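Local coordinates for metallophosphoesterase TT1561-like domain-containing protein (Aquifex aeolicus, PDB 2YVT) that is of unknown function but belongs to the calcineurin-like metallophosphoesterase superfamily, and so probably hydrolyses phosphoester bonds with the help of metal ions, at residues Ala10-Lys15 and Val234-Phe239. Residues are numbered along the deposited sequence; the frame is centred on the assembly and turned at random.
Sequences AIKNFK and VNPGEF
Ile-11, Lys-12 and Asn-13 meet Asn-235, Glu-238 and Phe-239 in a buried contact, part polar and part apolar, within the calcineurin-like metallophosphoesterase fold, where the ends of strands 7-12 and 231-235, from different sheets, run into loops. One direct backbone hydrogen bond joins the segments, Phe-239 N to Lys-12 O (3.2 Å), and a water links Lys-12 N to Gly-237 O. In Lys-12, CG sits between the backbone N and the carbonyl carbon (chi1 66°), and both CG and CE pack 3.3 Å from Gly-237 O. A bend at chi4 turns NZ to Asn-235 OD1, 2.7 Å away and tilted 25° from the carbonyl plane; the carbonyl oxygens of His-220 and Gly-222 also accept bonds from it. Asn-235 ND2 is held in turn by Val-189 O and Gly-219 O, so this buried amide is gripped at both ends. On the apolar side, Ile-11 CD1 lies over a face of the Phe-239 ring, 3.9 Å from its centroid, a CH-pi contact. Asn-13 OD1 accepts from Asn-41 N, fixing which end of the amide faces Glu-238: ND2 donates to the syn side of Glu-238 OE1 at 3.0 Å, amide and carboxylate planes only 8° apart.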
loop_
_atom_site.group_PDB
_atom_site.type_symbol
_atom_site.label_atom_id
_atom_site.label_comp_id
_atom_site.label_asym_id
_atom_site.label_seq_id
_atom_site.Cartn_x
_atom_site.Cartn_y
_atom_site.Cartn_z
ATOM N N ALA A 10 1.649 10.623 -1.623
ATOM C CA ALA A 10 1.156 9.237 -1.612
ATOM C C ALA A 10 0.216 8.957 -2.770
ATOM O O ALA A 10 -0.632 9.784 -3.106
ATOM C CB ALA A 10 0.461 8.924 -0.282
ATOM N N ILE A 11 0.380 7.779 -3.368
ATOM C CA ILE A 11 -0.568 7.255 -4.353
ATOM C C ILE A 11 -0.991 5.838 -3.960
ATOM O O ILE A 11 -0.343 5.187 -3.130
ATOM C CB ILE A 11 0.018 7.248 -5.798
ATOM C CG1 ILE A 11 1.189 6.254 -5.922
ATOM C CG2 ILE A 11 0.406 8.663 -6.220
ATOM C CD1 ILE A 11 1.655 6.039 -7.368
ATOM N N LYS A 12 -2.079 5.364 -4.558
ATOM C CA LYS A 12 -2.526 3.984 -4.365
ATOM C C LYS A 12 -3.092 3.436 -5.665
ATOM O O LYS A 12 -3.526 4.204 -6.531
ATOM C CB LYS A 12 -3.529 3.857 -3.202
ATOM C CG LYS A 12 -4.903 4.540 -3.387
ATOM C CD LYS A 12 -5.962 3.580 -3.890
ATOM C CE LYS A 12 -7.317 4.271 -4.046
ATOM N NZ LYS A 12 -8.165 4.127 -2.817
ATOM N N ASN A 13 -3.080 2.112 -5.789
ATOM C CA ASN A 13 -3.550 1.425 -6.997
ATOM C C ASN A 13 -2.841 1.932 -8.252
ATOM O O ASN A 13 -3.475 2.407 -9.203
ATOM C CB ASN A 13 -5.081 1.510 -7.131
ATOM C CG ASN A 13 -5.805 0.526 -6.223
ATOM O OD1 ASN A 13 -5.272 -0.536 -5.874
ATOM N ND2 ASN A 13 -7.042 0.860 -5.860
ATOM N N PHE A 14 -1.514 1.813 -8.237
ATOM C CA PHE A 14 -0.688 2.108 -9.411
ATOM C C PHE A 14 -1.186 1.319 -10.627
ATOM O O PHE A 14 -1.285 1.872 -11.729
ATOM C CB PHE A 14 0.789 1.818 -9.111
ATOM C CG PHE A 14 1.672 1.935 -10.304
ATOM C CD1 PHE A 14 1.971 3.185 -10.836
ATOM C CD2 PHE A 14 2.208 0.794 -10.903
ATOM C CE1 PHE A 14 2.784 3.293 -11.960
ATOM C CE2 PHE A 14 3.019 0.891 -12.033
ATOM C CZ PHE A 14 3.306 2.143 -12.560
ATOM N N LYS A 15 -1.498 0.037 -10.412
ATOM C CA LYS A 15 -2.152 -0.825 -11.413
ATOM C C LYS A 15 -1.504 -0.717 -12.797
ATOM O O LYS A 15 -2.177 -0.560 -13.821
ATOM C CB LYS A 15 -3.664 -0.545 -11.483
ATOM C CG LYS A 15 -4.444 -1.083 -10.290
ATOM C CD LYS A 15 -5.942 -0.811 -10.402
ATOM C CE LYS A 15 -6.684 -1.305 -9.165
ATOM N NZ LYS A 15 -8.177 -1.352 -9.352
ATOM N N VAL A 234 -5.606 8.740 5.711
ATOM C CA VAL A 234 -5.597 9.360 4.392
ATOM C C VAL A 234 -5.642 8.282 3.319
ATOM O O VAL A 234 -4.748 7.435 3.247
ATOM C CB VAL A 234 -4.322 10.225 4.182
ATOM C CG1 VAL A 234 -4.337 10.886 2.806
ATOM C CG2 VAL A 234 -4.206 11.287 5.275
ATOM N N ASN A 235 -6.688 8.323 2.500
ATOM C CA ASN A 235 -6.758 7.487 1.307
ATOM C C ASN A 235 -6.620 8.413 0.098
ATOM O O ASN A 235 -7.502 9.239 -0.156
ATOM C CB ASN A 235 -8.056 6.687 1.249
ATOM C CG ASN A 235 -7.971 5.539 0.271
ATOM O OD1 ASN A 235 -7.297 5.646 -0.760
ATOM N ND2 ASN A 235 -8.645 4.430 0.584
ATOM N N PRO A 236 -5.499 8.308 -0.627
ATOM C CA PRO A 236 -5.229 9.269 -1.713
ATOM C C PRO A 236 -6.246 9.283 -2.854
ATOM O O PRO A 236 -6.284 10.246 -3.607
ATOM C CB PRO A 236 -3.865 8.820 -2.257
ATOM C CG PRO A 236 -3.270 7.963 -1.189
ATOM C CD PRO A 236 -4.407 7.330 -0.458
ATOM N N GLY A 237 -7.053 8.230 -2.983
ATOM C CA GLY A 237 -7.919 8.076 -4.153
ATOM C C GLY A 237 -7.146 7.415 -5.277
ATOM O O GLY A 237 -5.948 7.121 -5.134
ATOM N N GLU A 238 -7.822 7.184 -6.395
ATOM C CA GLU A 238 -7.279 6.316 -7.444
ATOM C C GLU A 238 -6.233 6.988 -8.315
ATOM O O GLU A 238 -6.511 7.995 -8.969
ATOM C CB GLU A 238 -8.409 5.807 -8.345
ATOM C CG GLU A 238 -9.449 4.969 -7.617
ATOM C CD GLU A 238 -8.952 3.590 -7.181
ATOM O OE1 GLU A 238 -7.878 3.136 -7.626
ATOM O OE2 GLU A 238 -9.660 2.951 -6.388
ATOM N N PHE A 239 -5.038 6.398 -8.364
ATOM C CA PHE A 239 -4.014 6.853 -9.296
ATOM C C PHE A 239 -4.517 6.893 -10.757
ATOM O O PHE A 239 -4.136 7.801 -11.511
ATOM C CB PHE A 239 -2.770 5.978 -9.165
ATOM C CG PHE A 239 -1.576 6.499 -9.905
ATOM C CD1 PHE A 239 -0.995 7.714 -9.547
ATOM C CD2 PHE A 239 -0.996 5.749 -10.932
ATOM C CE1 PHE A 239 0.129 8.187 -10.218
ATOM C CE2 PHE A 239 0.144 6.221 -11.601
ATOM C CZ PHE A 239 0.695 7.442 -11.239
HETATM O O HOH W 1 -3.352 7.625 -5.925
HETATM O O HOH W 2 -8.848 1.212 -9.706
#